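Local coordinates for protein carbohydrate deacetylase Agd3 (Neosartorya fumigata, PDB 6NWZ) that probably removes acetyl groups from the exopolysaccharide galactosaminogalactan, a step required for biofilm formation by the fungus, at residues 26-31 and 62-67. Sequence-based numbering, arbitrary orientation.
Sequences NILVIA and GLPALN. With NAG (2-acetamido-2-deoxy-beta-D-glucopyranose), chain D.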
loop_
_atom_site.group_PDB
_atom_site.type_symbol
_atom_site.label_atom_id
_atom_site.label_comp_id
_atom_site.label_asym_id
_atom_site.label_seq_id
_atom_site.Cartn_x
_atom_site.Cartn_y
_atom_site.Cartn_z
ATOM N N ASN A 26 18.389 13.102 -9.033
ATOM C CA ASN A 26 17.919 11.981 -9.835
ATOM C C ASN A 26 18.749 10.739 -9.527
ATOM O O ASN A 26 19.980 10.803 -9.481
ATOM C CB ASN A 26 18.004 12.330 -11.317
ATOM C CG ASN A 26 17.115 11.460 -12.167
ATOM O OD1 ASN A 26 17.575 10.505 -12.791
ATOM N ND2 ASN A 26 15.828 11.779 -12.191
ATOM N N ILE A 27 18.075 9.612 -9.316
ATOM C CA ILE A 27 18.746 8.359 -8.976
ATOM C C ILE A 27 18.978 7.557 -10.249
ATOM O O ILE A 27 18.036 7.272 -10.998
ATOM C CB ILE A 27 17.925 7.554 -7.956
ATOM C CG1 ILE A 27 17.785 8.342 -6.655
ATOM C CG2 ILE A 27 18.587 6.220 -7.681
ATOM C CD1 ILE A 27 19.109 8.641 -5.986
ATOM N N LEU A 28 20.234 7.191 -10.498
ATOM C CA LEU A 28 20.602 6.395 -11.664
ATOM C C LEU A 28 20.551 4.913 -11.305
ATOM O O LEU A 28 21.289 4.455 -10.425
ATOM C CB LEU A 28 21.992 6.779 -12.166
ATOM C CG LEU A 28 22.513 5.998 -13.372
ATOM C CD1 LEU A 28 21.557 6.144 -14.549
ATOM C CD2 LEU A 28 23.918 6.457 -13.742
ATOM N N VAL A 29 19.683 4.168 -11.985
ATOM C CA VAL A 29 19.501 2.740 -11.748
ATOM C C VAL A 29 20.095 1.987 -12.927
ATOM O O VAL A 29 19.657 2.164 -14.069
ATOM C CB VAL A 29 18.021 2.377 -11.550
ATOM C CG1 VAL A 29 17.857 0.874 -11.481
ATOM C CG2 VAL A 29 17.482 3.033 -10.290
ATOM N N ILE A 30 21.087 1.144 -12.647
ATOM C CA ILE A 30 21.813 0.385 -13.661
ATOM C C ILE A 30 21.514 -1.092 -13.446
ATOM O O ILE A 30 21.735 -1.624 -12.352
ATOM C CB ILE A 30 23.323 0.660 -13.595
ATOM C CG1 ILE A 30 23.606 2.143 -13.856
ATOM C CG2 ILE A 30 24.069 -0.218 -14.585
ATOM C CD1 ILE A 30 25.052 2.532 -13.678
ATOM N N ALA A 31 21.019 -1.755 -14.490
ATOM C CA ALA A 31 20.652 -3.161 -14.399
ATOM C C ALA A 31 20.778 -3.796 -15.778
ATOM O O ALA A 31 21.011 -3.113 -16.778
ATOM C CB ALA A 31 19.235 -3.334 -13.837
ATOM N N GLY A 62 27.046 2.707 -23.297
ATOM C CA GLY A 62 27.723 3.866 -22.750
ATOM C C GLY A 62 26.913 4.524 -21.646
ATOM O O GLY A 62 25.685 4.465 -21.634
ATOM N N LEU A 63 27.623 5.152 -20.700
ATOM C CA LEU A 63 26.954 5.808 -19.585
ATOM C C LEU A 63 26.419 7.176 -20.010
ATOM O O LEU A 63 26.956 7.801 -20.927
ATOM C CB LEU A 63 27.912 5.985 -18.412
ATOM C CG LEU A 63 28.881 4.849 -18.113
ATOM C CD1 LEU A 63 30.278 5.269 -18.515
ATOM C CD2 LEU A 63 28.826 4.472 -16.645
ATOM N N PRO A 64 25.362 7.664 -19.356
ATOM C CA PRO A 64 24.900 9.032 -19.634
ATOM C C PRO A 64 25.893 10.066 -19.117
ATOM O O PRO A 64 26.882 9.709 -18.469
ATOM C CB PRO A 64 23.561 9.106 -18.892
ATOM C CG PRO A 64 23.699 8.104 -17.783
ATOM C CD PRO A 64 24.508 6.979 -18.368
ATOM N N ALA A 65 25.642 11.344 -19.403
ATOM C CA ALA A 65 26.477 12.422 -18.879
ATOM C C ALA A 65 26.341 12.481 -17.361
ATOM O O ALA A 65 25.286 12.860 -16.839
ATOM C CB ALA A 65 26.086 13.756 -19.509
ATOM N N LEU A 66 27.410 12.117 -16.647
ATOM C CA LEU A 66 27.346 12.096 -15.187
ATOM C C LEU A 66 27.329 13.503 -14.600
ATOM O O LEU A 66 26.746 13.717 -13.530
ATOM C CB LEU A 66 28.514 11.294 -14.607
ATOM C CG LEU A 66 28.502 9.783 -14.856
ATOM C CD1 LEU A 66 29.626 9.091 -14.103
ATOM C CD2 LEU A 66 27.171 9.204 -14.447
ATOM N N ASN A 67 27.944 14.470 -15.274
ATOM C CA ASN A 67 27.954 15.834 -14.767
ATOM C C ASN A 67 28.246 16.798 -15.908
ATOM O O ASN A 67 28.688 16.404 -16.989
ATOM C CB ASN A 67 28.969 16.002 -13.634
ATOM C CG ASN A 67 30.375 15.576 -14.029
ATOM O OD1 ASN A 67 30.769 14.429 -13.814
ATOM N ND2 ASN A 67 31.140 16.500 -14.600
HETATM C C1 NAG D . 32.492 16.176 -14.971
HETATM C C2 NAG D . 32.978 16.937 -16.208
HETATM C C3 NAG D . 34.457 16.646 -16.466
HETATM C C4 NAG D . 35.281 16.920 -15.215
HETATM C C5 NAG D . 34.712 16.128 -14.044
HETATM C C6 NAG D . 35.417 16.404 -12.735
HETATM C C7 NAG D . 31.692 17.502 -18.225
HETATM C C8 NAG D . 32.017 18.935 -17.920
HETATM N N2 NAG D . 32.180 16.594 -17.374
HETATM O O3 NAG D . 34.920 17.463 -17.535
HETATM O O4 NAG D . 36.640 16.557 -15.428
HETATM O O5 NAG D . 33.336 16.482 -13.853
HETATM O O6 NAG D . 35.024 15.474 -11.735
HETATM O O7 NAG D . 31.018 17.183 -19.200
#
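L28 is the one residue of segment 26-31 that meets segment 62-67 closely, and it does so with both branches of its side chain. CG lies anti to the backbone N (chi1 179°), which sends the fork toward the loop, leaning along the strand toward I30. There the methyls part company: CD1 reaches the P64 ring, with P64 CG 4.3 Å away, while CD2 meets L66 methyl-to-methyl, its distance to L66 CD2 also being 4.3 Å. These are loose van der Waals contacts, and no hydrogen bond crosses between the segments. L54 and Y74 flank the spot, each touching both L28 and P64. I27 and V29, on either side of L28 in sequence, pack on L44 of helix 34-47. I30 again points at the loop, but its CD1 stays 5.2 Å from L63 CD2, and it packs on L54 instead; that L63 touches Q101, Q104 and L105 of helix 99-112. A31 returns to helix 34-47. The loop runs into short strand 67-68 at N67, whose ND2 is bonded to C1 of an N-linked GlcNAc at 1.4 Å. Here a connecting loop rests lightly, through apolar side chains, against strand 22-31, which runs between the parallel strands 51-55 and 76-80 in the CBM87 carbohydrate-binding module of Agd3, away from its zinc sites.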